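Local coordinates for protein putative glucoamylase (Bacteroides uniformis, PDB 4GL3) that is a putative glucoamylase, probably a glycoside hydrolase that releases glucose from the ends of starch-like glucans, at residues D270-E273 / Q274-H278; G247-F250 / F251-Y254. All blocks are in the same frame, centred on the assembly; numbering follows the deposited sequence.

Contact 1: residues D270-E273 / Q274-H278; sequences DYEE and QMKAH
A chi1 of -172° carries Glu-272 CG to the side away from its backbone N, and the extended chain beyond brings the carboxylate alongside Lys-276, whose CG lies beside its own backbone N (chi1 -66°); the two side chains point the same way, one helical turn apart. The result is an i to i+4 salt bridge, Glu-272 OE2 to Lys-276 NZ at 3.0 Å. The ammonium group reaches the oxygen on its anti side, somewhat out of the carboxylate plane, while OE1 of the same group accepts from Gly-263 N, so that both carboxylate oxygens are engaged and the group's rotation is restrained.

The pairing belongs to the first turns of an alpha-helix, and the start is a textbook N-cap. Asp-270 OD1 takes a nearly straight bond from Glu-273 N at 3.2 Å, met from above the carboxylate plane, and a weak one from Glu-272 N. Behind the cap the backbone settles at once into i to i+4 bonding, from Gln-274 N to Asp-270 O (3.0 Å) through to Ala-277 N on Glu-273 O (2.8 Å).

On the buried side, selenomethionine Met-275 folds back so that its CE sits 3.8 Å from Tyr-271 CD1, at the edge of the ring and near its plane. Tyr-271 OH is hydrogen-bonded to Asp-266 OD2. Tyr-271, Gln-274 and Ala-277 pack on strand 235-239, where Gln-274 OE1 accepts from Leu-239 N, whereas Met-275 turns to the loops carrying Thr-252 and Tyr-335; helix 271-288 thus begins wedged between strand and loops.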
ATOM      1  N   ASP A 270     -13.314 -11.321 -10.352  1.00 35.10           N
ATOM      2  CA  ASP A 270     -12.086 -12.120 -10.265  1.00 36.06           C
ATOM      3  C   ASP A 270     -10.960 -11.121 -10.103  1.00 35.35           C
ATOM      4  O   ASP A 270     -10.637 -10.366 -11.030  1.00 30.63           O
ATOM      5  CB  ASP A 270     -11.939 -12.952 -11.533  1.00 40.45           C
ATOM      6  CG  ASP A 270     -10.609 -13.677 -11.635  1.00 40.42           C
ATOM      7  OD1 ASP A 270      -9.631 -13.334 -10.963  1.00 45.16           O
ATOM      8  OD2 ASP A 270     -10.551 -14.597 -12.444  1.00 47.20           O
ATOM      9  N   TYR A 271     -10.379 -11.089  -8.913  1.00 32.44           N
ATOM     10  CA  TYR A 271      -9.449 -10.015  -8.576  1.00 31.22           C
ATOM     11  C   TYR A 271      -8.123 -10.144  -9.285  1.00 32.93           C
ATOM     12  O   TYR A 271      -7.460  -9.139  -9.531  1.00 30.74           O
ATOM     13  CB  TYR A 271      -9.297  -9.838  -7.072  1.00 31.52           C
ATOM     14  CG  TYR A 271     -10.569  -9.219  -6.532  1.00 30.20           C
ATOM     15  CD1 TYR A 271     -10.798  -7.857  -6.642  1.00 30.97           C
ATOM     16  CD2 TYR A 271     -11.597 -10.011  -6.015  1.00 30.13           C
ATOM     17  CE1 TYR A 271     -12.001  -7.286  -6.227  1.00 29.22           C
ATOM     18  CE2 TYR A 271     -12.793  -9.443  -5.581  1.00 29.76           C
ATOM     19  CZ  TYR A 271     -12.992  -8.080  -5.702  1.00 26.71           C
ATOM     20  OH  TYR A 271     -14.195  -7.522  -5.300  1.00 34.15           O
ATOM     21  N   GLU A 272      -7.748 -11.358  -9.662  1.00 35.93           N
ATOM     22  CA  GLU A 272      -6.549 -11.533 -10.458  1.00 34.36           C
ATOM     23  C   GLU A 272      -6.722 -10.870 -11.841  1.00 32.73           C
ATOM     24  O   GLU A 272      -5.803 -10.209 -12.344  1.00 31.85           O
ATOM     25  CB  GLU A 272      -6.227 -13.017 -10.634  1.00 38.30           C
ATOM     26  CG  GLU A 272      -4.877 -13.262 -11.293  1.00 38.45           C
ATOM     27  CD  GLU A 272      -4.470 -14.746 -11.270  1.00 45.20           C
ATOM     28  OE1 GLU A 272      -5.230 -15.608 -10.749  1.00 46.20           O
ATOM     29  OE2 GLU A 272      -3.385 -15.036 -11.775  1.00 53.59           O
ATOM     30  N   GLU A 273      -7.876 -11.087 -12.453  1.00 32.34           N
ATOM     31  CA  GLU A 273      -8.229 -10.424 -13.702  1.00 33.55           C
ATOM     32  C   GLU A 273      -8.221  -8.895 -13.513  1.00 32.36           C
ATOM     33  O   GLU A 273      -7.700  -8.173 -14.351  1.00 32.39           O
ATOM     34  CB  GLU A 273      -9.609 -10.877 -14.179  1.00 38.30           C
ATOM     35  CG  GLU A 273      -9.938 -10.429 -15.593  1.00 45.10           C
ATOM     36  CD  GLU A 273     -11.408 -10.648 -16.015  1.00 57.60           C
ATOM     37  OE1 GLU A 273     -12.266 -11.100 -15.203  1.00 46.50           O
ATOM     38  OE2 GLU A 273     -11.717 -10.343 -17.194  1.00 55.86           O
ATOM     39  N   GLN A 274      -8.781  -8.404 -12.407  1.00 30.38           N
ATOM     40  CA  GLN A 274      -8.843  -6.967 -12.161  1.00 28.55           C
ATOM     41  C   GLN A 274      -7.430  -6.360 -12.178  1.00 31.11           C
ATOM     42  O   GLN A 274      -7.202  -5.305 -12.819  1.00 30.66           O
ATOM     43  CB  GLN A 274      -9.519  -6.650 -10.806  1.00 28.99           C
ATOM     44  CG  GLN A 274      -9.506  -5.154 -10.412  1.00 27.60           C
ATOM     45  CD  GLN A 274     -10.324  -4.259 -11.346  1.00 32.01           C
ATOM     46  OE1 GLN A 274     -11.177  -4.748 -12.103  1.00 29.64           O
ATOM     47  NE2 GLN A 274     -10.090  -2.934 -11.277  1.00 26.09           N
HETATM   48  N   MSE A 275      -6.498  -7.000 -11.456  1.00 28.16           N
HETATM   49  CA  MSE A 275      -5.167  -6.397 -11.242  1.00 29.48           C
HETATM   50  C   MSE A 275      -4.391  -6.412 -12.573  1.00 29.96           C
HETATM   51  O   MSE A 275      -3.739  -5.422 -12.933  1.00 31.36           O
HETATM   52  CB  MSE A 275      -4.359  -7.109 -10.163  1.00 31.80           C
HETATM   53  CG  MSE A 275      -4.972  -7.168  -8.804  1.00 31.12           C
HETATM   54 SE   MSE A 275      -5.786  -5.528  -8.255  0.75 27.46          SE
HETATM   55  CE  MSE A 275      -7.395  -6.256  -7.415  1.00 25.44           C
ATOM     56  N   LYS A 276      -4.501  -7.513 -13.310  1.00 31.36           N
ATOM     57  CA  LYS A 276      -3.889  -7.622 -14.627  1.00 33.78           C
ATOM     58  C   LYS A 276      -4.479  -6.643 -15.620  1.00 35.01           C
ATOM     59  O   LYS A 276      -3.741  -5.975 -16.324  1.00 34.35           O
ATOM     60  CB  LYS A 276      -3.993  -9.047 -15.186  1.00 39.30           C
ATOM     61  CG  LYS A 276      -3.175 -10.026 -14.361  1.00 52.56           C
ATOM     62  CD  LYS A 276      -2.990 -11.399 -15.017  1.00 61.13           C
ATOM     63  CE  LYS A 276      -1.953 -12.204 -14.221  1.00 59.07           C
ATOM     64  NZ  LYS A 276      -2.280 -13.653 -14.215  1.00 69.28           N
ATOM     65  N   ALA A 277      -5.807  -6.556 -15.671  1.00 32.97           N
ATOM     66  CA  ALA A 277      -6.499  -5.650 -16.603  1.00 32.90           C
ATOM     67  C   ALA A 277      -6.089  -4.215 -16.331  1.00 31.03           C
ATOM     68  O   ALA A 277      -5.717  -3.491 -17.242  1.00 30.58           O
ATOM     69  CB  ALA A 277      -8.038  -5.799 -16.517  1.00 29.70           C
ATOM     70  N   HIS A 278      -6.159  -3.796 -15.081  1.00 30.15           N
ATOM     71  CA  HIS A 278      -5.810  -2.422 -14.744  1.00 30.45           C
ATOM     72  C   HIS A 278      -4.358  -2.096 -15.113  1.00 31.08           C
ATOM     73  O   HIS A 278      -4.073  -1.049 -15.706  1.00 27.16           O
ATOM     74  CB  HIS A 278      -6.051  -2.185 -13.276  1.00 27.99           C
ATOM     75  CG  HIS A 278      -5.979  -0.747 -12.862  1.00 28.28           C
ATOM     76  ND1 HIS A 278      -6.253  -0.347 -11.571  1.00 28.28           N
ATOM     77  CD2 HIS A 278      -5.669   0.383 -13.550  1.00 28.91           C
ATOM     78  CE1 HIS A 278      -6.106   0.962 -11.481  1.00 27.70           C
ATOM     79  NE2 HIS A 278      -5.754   1.432 -12.664  1.00 29.05           N
TER

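Contact 2: residues G247-F250 / F251-Y254; sequences GPLF and FTHY
Phe-250 lays the CD2 corner of its ring over one face of Tyr-254, 3.2 Å from Tyr-254 CE2, and offers a face of its own to Phe-251, giving a three-membered aromatic cluster on a tightly wound loop. The Phe-250 and Phe-251 pair is T-shaped: the edge of Phe-251 is directed at the Phe-250 face, with planes at 69° and Phe-251 CE1 lying 3.6 Å from Phe-250 CZ. The Phe-250 and Tyr-254 rings are inclined at 47°.

What lets Phe-250 serve both neighbours is its chi1 of 84°, which places CG between the backbone N and the carbonyl carbon. Pro-248 CD makes a CH-pi contact over one face of the Phe-251 ring, 4.0 Å from its centroid. With an alanine at Tyr-254 the ring under Phe-250 CD2 is gone, and Phe-250 would probably be freer to turn, while Phe-59 and Phe-129 would be likely to lose their aromatic neighbour.

The backbone beneath is wound by i to i+3 bonds: Phe-251 N to Pro-248 O, Thr-252 N to Leu-249 O, and His-253 N to Phe-250 O at 2.9 Å. Above the centre of the His-253 ring lies the carbonyl oxygen of Leu-249, while His-253 NE2 is hydrogen-bonded to Ser-332 OG. That carbonyl also receives the Thr-252 hydroxyl, nearly in line with its C=O bond, with Thr-252 OG1 2.9 Å from Leu-249 O.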
ATOM      1  N   GLY A 247      -8.253   4.190 -12.754  1.00 31.37           N
ATOM      2  CA  GLY A 247      -7.673   5.115 -11.809  1.00 28.48           C
ATOM      3  C   GLY A 247      -6.151   5.011 -11.763  1.00 28.96           C
ATOM      4  O   GLY A 247      -5.526   4.293 -12.541  1.00 28.84           O
ATOM      5  N   PRO A 248      -5.547   5.754 -10.851  1.00 27.54           N
ATOM      6  CA  PRO A 248      -4.116   5.603 -10.541  1.00 28.24           C
ATOM      7  C   PRO A 248      -3.764   4.135 -10.217  1.00 27.63           C
ATOM      8  O   PRO A 248      -4.544   3.408  -9.528  1.00 25.54           O
ATOM      9  CB  PRO A 248      -3.914   6.480  -9.308  1.00 29.35           C
ATOM     10  CG  PRO A 248      -5.181   7.285  -9.137  1.00 38.15           C
ATOM     11  CD  PRO A 248      -6.280   6.583  -9.871  1.00 28.04           C
ATOM     12  N   LEU A 249      -2.615   3.684 -10.722  1.00 28.04           N
ATOM     13  CA  LEU A 249      -2.263   2.240 -10.661  1.00 26.71           C
ATOM     14  C   LEU A 249      -2.048   1.740  -9.229  1.00 28.53           C
ATOM     15  O   LEU A 249      -2.169   0.535  -8.994  1.00 27.27           O
ATOM     16  CB  LEU A 249      -1.102   1.867 -11.610  1.00 27.95           C
ATOM     17  CG  LEU A 249      -0.929   0.376 -11.962  1.00 31.25           C
ATOM     18  CD1 LEU A 249      -2.227  -0.332 -12.423  1.00 27.11           C
ATOM     19  CD2 LEU A 249       0.163   0.236 -13.002  1.00 30.22           C
ATOM     20  N   PHE A 250      -1.789   2.636  -8.261  1.00 25.56           N
ATOM     21  CA  PHE A 250      -1.606   2.166  -6.884  1.00 25.46           C
ATOM     22  C   PHE A 250      -2.860   1.502  -6.280  1.00 25.78           C
ATOM     23  O   PHE A 250      -2.761   0.841  -5.248  1.00 23.44           O
ATOM     24  CB  PHE A 250      -1.077   3.266  -5.930  1.00 27.80           C
ATOM     25  CG  PHE A 250      -2.166   4.185  -5.357  1.00 25.52           C
ATOM     26  CD1 PHE A 250      -2.611   5.291  -6.088  1.00 28.51           C
ATOM     27  CD2 PHE A 250      -2.729   3.940  -4.112  1.00 26.00           C
ATOM     28  CE1 PHE A 250      -3.578   6.168  -5.567  1.00 28.71           C
ATOM     29  CE2 PHE A 250      -3.692   4.827  -3.575  1.00 25.69           C
ATOM     30  CZ  PHE A 250      -4.125   5.916  -4.312  1.00 24.04           C
ATOM     31  N   PHE A 251      -4.032   1.695  -6.891  1.00 23.29           N
ATOM     32  CA  PHE A 251      -5.210   0.964  -6.468  1.00 27.11           C
ATOM     33  C   PHE A 251      -4.988  -0.584  -6.522  1.00 28.92           C
ATOM     34  O   PHE A 251      -5.636  -1.306  -5.784  1.00 27.66           O
ATOM     35  CB  PHE A 251      -6.439   1.308  -7.324  1.00 28.56           C
ATOM     36  CG  PHE A 251      -6.998   2.731  -7.159  1.00 28.77           C
ATOM     37  CD1 PHE A 251      -6.480   3.642  -6.250  1.00 26.53           C
ATOM     38  CD2 PHE A 251      -8.079   3.136  -7.966  1.00 27.21           C
ATOM     39  CE1 PHE A 251      -7.033   4.914  -6.123  1.00 23.49           C
ATOM     40  CE2 PHE A 251      -8.626   4.392  -7.851  1.00 30.15           C
ATOM     41  CZ  PHE A 251      -8.122   5.273  -6.900  1.00 27.41           C
ATOM     42  N   THR A 252      -4.068  -1.068  -7.365  1.00 26.75           N
ATOM     43  CA  THR A 252      -3.746  -2.528  -7.439  1.00 26.36           C
ATOM     44  C   THR A 252      -2.641  -2.944  -6.467  1.00 26.18           C
ATOM     45  O   THR A 252      -2.232  -4.107  -6.464  1.00 27.37           O
ATOM     46  CB  THR A 252      -3.335  -2.937  -8.865  1.00 28.82           C
ATOM     47  OG1 THR A 252      -2.042  -2.373  -9.168  1.00 26.67           O
ATOM     48  CG2 THR A 252      -4.408  -2.464  -9.863  1.00 28.72           C
ATOM     49  N   HIS A 253      -2.172  -2.003  -5.629  1.00 23.20           N
ATOM     50  CA  HIS A 253      -1.064  -2.250  -4.735  1.00 25.51           C
ATOM     51  C   HIS A 253      -1.429  -2.237  -3.241  1.00 28.12           C
ATOM     52  O   HIS A 253      -1.073  -3.134  -2.534  1.00 27.49           O
ATOM     53  CB  HIS A 253       0.086  -1.237  -4.948  1.00 25.79           C
ATOM     54  CG  HIS A 253       0.551  -1.152  -6.351  1.00 28.33           C
ATOM     55  ND1 HIS A 253       1.073   0.007  -6.877  1.00 26.66           N
ATOM     56  CD2 HIS A 253       0.488  -2.048  -7.365  1.00 27.87           C
ATOM     57  CE1 HIS A 253       1.342  -0.194  -8.162  1.00 34.50           C
ATOM     58  NE2 HIS A 253       1.014  -1.436  -8.479  1.00 28.41           N
ATOM     59  N   TYR A 254      -2.053  -1.188  -2.731  1.00 24.13           N
ATOM     60  CA  TYR A 254      -2.032  -1.010  -1.260  1.00 23.23           C
ATOM     61  C   TYR A 254      -2.765  -2.097  -0.427  1.00 24.70           C
ATOM     62  O   TYR A 254      -2.285  -2.494   0.624  1.00 23.94           O
ATOM     63  CB  TYR A 254      -2.533   0.386  -0.839  1.00 26.06           C
ATOM     64  CG  TYR A 254      -1.708   1.591  -1.205  1.00 22.18           C
ATOM     65  CD1 TYR A 254      -0.540   1.490  -1.937  1.00 25.81           C
ATOM     66  CD2 TYR A 254      -2.123   2.867  -0.805  1.00 25.16           C
ATOM     67  CE1 TYR A 254       0.183   2.623  -2.295  1.00 23.75           C
ATOM     68  CE2 TYR A 254      -1.412   3.991  -1.143  1.00 26.73           C
ATOM     69  CZ  TYR A 254      -0.247   3.873  -1.888  1.00 25.35           C
ATOM     70  OH  TYR A 254       0.469   5.012  -2.267  1.00 23.28           O
TER

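Contact 2 precedes contact 1 in the chain, and the two centres lie about 11 Å apart. They meet through His-278, whose NE2 lies 2.9 Å from Gly-247 O in a probable hydrogen bond, while its ND1 packs 3.3 Å from Thr-252 CG2. A second touch comes from Met-275, with SE 3.6 Å from Thr-252 CB, so the helix segment 274-278 packs against the 247-254 loop through His-278 and Met-275. Contact 2 is the more central, its centre about 8 Å from the chain centre against about 17 Å for contact 1. The nearest atoms of the Phe-250 side chain and a bound Tris molecule, probably from the crystallisation liquor, are about 3 Å apart, which may mark a pocket.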